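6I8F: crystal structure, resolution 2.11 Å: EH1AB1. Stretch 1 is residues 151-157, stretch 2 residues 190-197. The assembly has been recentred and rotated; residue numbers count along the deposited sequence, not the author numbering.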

# COMPACT_ATOMS: atom_id res chain seq x y z
N ALA A 151 18.06 -6.03 -19.59
CA ALA A 151 17.53 -7.20 -18.84
C ALA A 151 16.00 -7.28 -18.98
O ALA A 151 15.44 -8.36 -19.24
CB ALA A 151 17.95 -7.11 -17.40
N PHE A 152 15.32 -6.15 -18.79
CA PHE A 152 13.86 -6.12 -18.87
C PHE A 152 13.39 -6.44 -20.29
O PHE A 152 12.49 -7.26 -20.49
CB PHE A 152 13.28 -4.77 -18.43
CG PHE A 152 11.81 -4.70 -18.73
CD1 PHE A 152 10.90 -5.44 -17.99
CD2 PHE A 152 11.34 -4.00 -19.83
CE1 PHE A 152 9.55 -5.46 -18.33
CE2 PHE A 152 9.99 -4.01 -20.16
CZ PHE A 152 9.10 -4.73 -19.40
N ARG A 153 13.99 -5.78 -21.29
CA ARG A 153 13.60 -6.02 -22.71
C ARG A 153 13.82 -7.51 -23.04
O ARG A 153 12.98 -8.13 -23.66
CB ARG A 153 14.39 -5.11 -23.66
CG ARG A 153 14.03 -3.64 -23.61
CD ARG A 153 14.76 -2.84 -24.68
NE ARG A 153 14.31 -1.45 -24.77
CZ ARG A 153 15.08 -0.40 -25.10
NH1 ARG A 153 16.38 -0.55 -25.26
NH2 ARG A 153 14.53 0.79 -25.27
N HIS A 154 14.94 -8.08 -22.61
CA HIS A 154 15.29 -9.47 -22.94
C HIS A 154 14.30 -10.46 -22.30
O HIS A 154 13.84 -11.41 -22.95
CB HIS A 154 16.73 -9.77 -22.51
CG HIS A 154 17.14 -11.17 -22.81
ND1 HIS A 154 17.56 -11.56 -24.08
CD2 HIS A 154 17.15 -12.29 -22.05
CE1 HIS A 154 17.84 -12.85 -24.06
NE2 HIS A 154 17.60 -13.32 -22.83
N ILE A 155 14.00 -10.26 -21.02
CA ILE A 155 13.03 -11.14 -20.32
C ILE A 155 11.62 -10.93 -20.89
O ILE A 155 10.90 -11.91 -21.12
CB ILE A 155 13.11 -10.93 -18.80
CG1 ILE A 155 14.47 -11.43 -18.29
CG2 ILE A 155 11.94 -11.61 -18.10
CD1 ILE A 155 14.92 -10.82 -16.98
N ARG A 156 11.24 -9.67 -21.16
CA ARG A 156 9.94 -9.35 -21.79
C ARG A 156 9.82 -10.10 -23.12
O ARG A 156 8.79 -10.71 -23.40
CB ARG A 156 9.79 -7.84 -21.98
CG ARG A 156 8.52 -7.39 -22.70
CD ARG A 156 8.65 -6.04 -23.40
NE ARG A 156 9.69 -5.99 -24.42
CZ ARG A 156 10.36 -4.89 -24.78
NH1 ARG A 156 10.06 -3.71 -24.27
NH2 ARG A 156 11.35 -4.99 -25.65
N ASP A 157 10.87 -10.05 -23.94
CA ASP A 157 10.79 -10.58 -25.29
C ASP A 157 10.91 -12.11 -25.28
O ASP A 157 10.60 -12.74 -26.26
CB ASP A 157 11.84 -9.92 -26.19
CG ASP A 157 11.57 -8.44 -26.41
OD1 ASP A 157 10.42 -8.01 -26.19
OD2 ASP A 157 12.51 -7.73 -26.78
N ASP A 190 9.13 6.05 -23.30
CA ASP A 190 9.64 7.08 -24.21
C ASP A 190 10.05 6.47 -25.56
O ASP A 190 10.01 7.16 -26.57
CB ASP A 190 10.79 7.86 -23.57
CG ASP A 190 10.34 8.67 -22.36
OD1 ASP A 190 9.13 8.72 -22.13
OD2 ASP A 190 11.21 9.23 -21.66
N ALA A 191 10.40 5.18 -25.58
CA ALA A 191 10.80 4.49 -26.81
C ALA A 191 9.59 3.91 -27.55
O ALA A 191 9.76 3.32 -28.61
CB ALA A 191 11.79 3.41 -26.47
N GLY A 192 8.38 4.05 -26.99
CA GLY A 192 7.16 3.55 -27.60
C GLY A 192 7.07 2.03 -27.57
O GLY A 192 6.42 1.45 -28.42
N GLU A 193 7.70 1.37 -26.60
CA GLU A 193 7.53 -0.09 -26.53
C GLU A 193 6.77 -0.46 -25.24
O GLU A 193 6.48 0.40 -24.40
CB GLU A 193 8.85 -0.84 -26.72
CG GLU A 193 10.08 -0.20 -26.12
CD GLU A 193 11.31 -1.05 -26.35
OE1 GLU A 193 11.67 -1.82 -25.44
OE2 GLU A 193 11.88 -0.97 -27.45
N THR A 194 6.41 -1.74 -25.15
CA THR A 194 5.75 -2.33 -24.00
C THR A 194 6.68 -2.27 -22.79
O THR A 194 7.79 -2.77 -22.80
CB THR A 194 5.32 -3.76 -24.31
OG1 THR A 194 4.43 -3.64 -25.41
CG2 THR A 194 4.63 -4.45 -23.15
N GLY A 195 6.20 -1.62 -21.73
CA GLY A 195 6.92 -1.51 -20.52
C GLY A 195 6.41 -2.50 -19.48
O GLY A 195 5.51 -3.29 -19.76
N PRO A 196 6.99 -2.46 -18.26
CA PRO A 196 6.55 -3.30 -17.16
C PRO A 196 5.08 -3.06 -16.81
O PRO A 196 4.58 -1.97 -17.01
CB PRO A 196 7.44 -2.84 -16.00
CG PRO A 196 8.67 -2.30 -16.67
CD PRO A 196 8.11 -1.58 -17.89
N ALA A 197 4.42 -4.09 -16.27
CA ALA A 197 3.04 -4.01 -15.81
C ALA A 197 2.95 -3.35 -14.42
O ALA A 197 1.85 -3.00 -13.96
CB ALA A 197 2.47 -5.40 -15.78

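Residues 151-157 lie on a helix that begins earlier in the chain, its backbone bonds running from I155 N to A151 O (3.0 Å), R156 N to F152 O (2.8 Å) and D157 N to R153 O (2.9 Å). Residues 190-197 start in the last turn of another helix, with D190 still helical. G192 is the first residue to leave helical geometry; its positive phi, 71°, by itself favours glycine, and G192 closes the helix in a Schellman motif. The chain then passes the first helix as an irregular segment. The backbones stay well apart, with F152 CA 8.0 Å from P196 CA, so side chains must bridge the gap; the two stretches together bury 307 Å², both sides summed.

E193 is the polar hub. Its OE1 accepts a hydrogen bond from R153 NE (2.7 Å) and another from R156 NH1 (2.7 Å), both within salt bridges, while R156 NH2 adds a weak bond to the same OE1 (3.2 Å). One carboxylate oxygen thus serves two arginines a helical turn apart. R153 starts sideways to the loop, but its extended m, t, t chain brings the guanidinium within reach; A191 CB lies 4.0 Å from R153 NH2, near the guanidinium plane. In R156 the CA-to-CB bond points toward the loop and the chain turns at chi3 (p). Its NH1 also donates to the backbone carbonyl T194 O (2.9 Å), tying side chain to main chain. D157, next in sequence, pairs with R156, OD1 accepting from R156 NE (2.8 Å) in a salt bridge.

Beside this charged cluster is an apolar contact. F152, buried, has its CA-to-CB bond toward the loop, and chi1 t places the ring against P196. P196 CG sits 3.9 Å from the F152 ring centroid, 20° off the normal, in a CH-pi contact. F152 CZ also approaches P196 CD (3.6 Å). The flat ring and compact pyrrolidine pack together. G195 has no side chain; a CB there would clash with P196 CD, 2.9 Å from its ideal position.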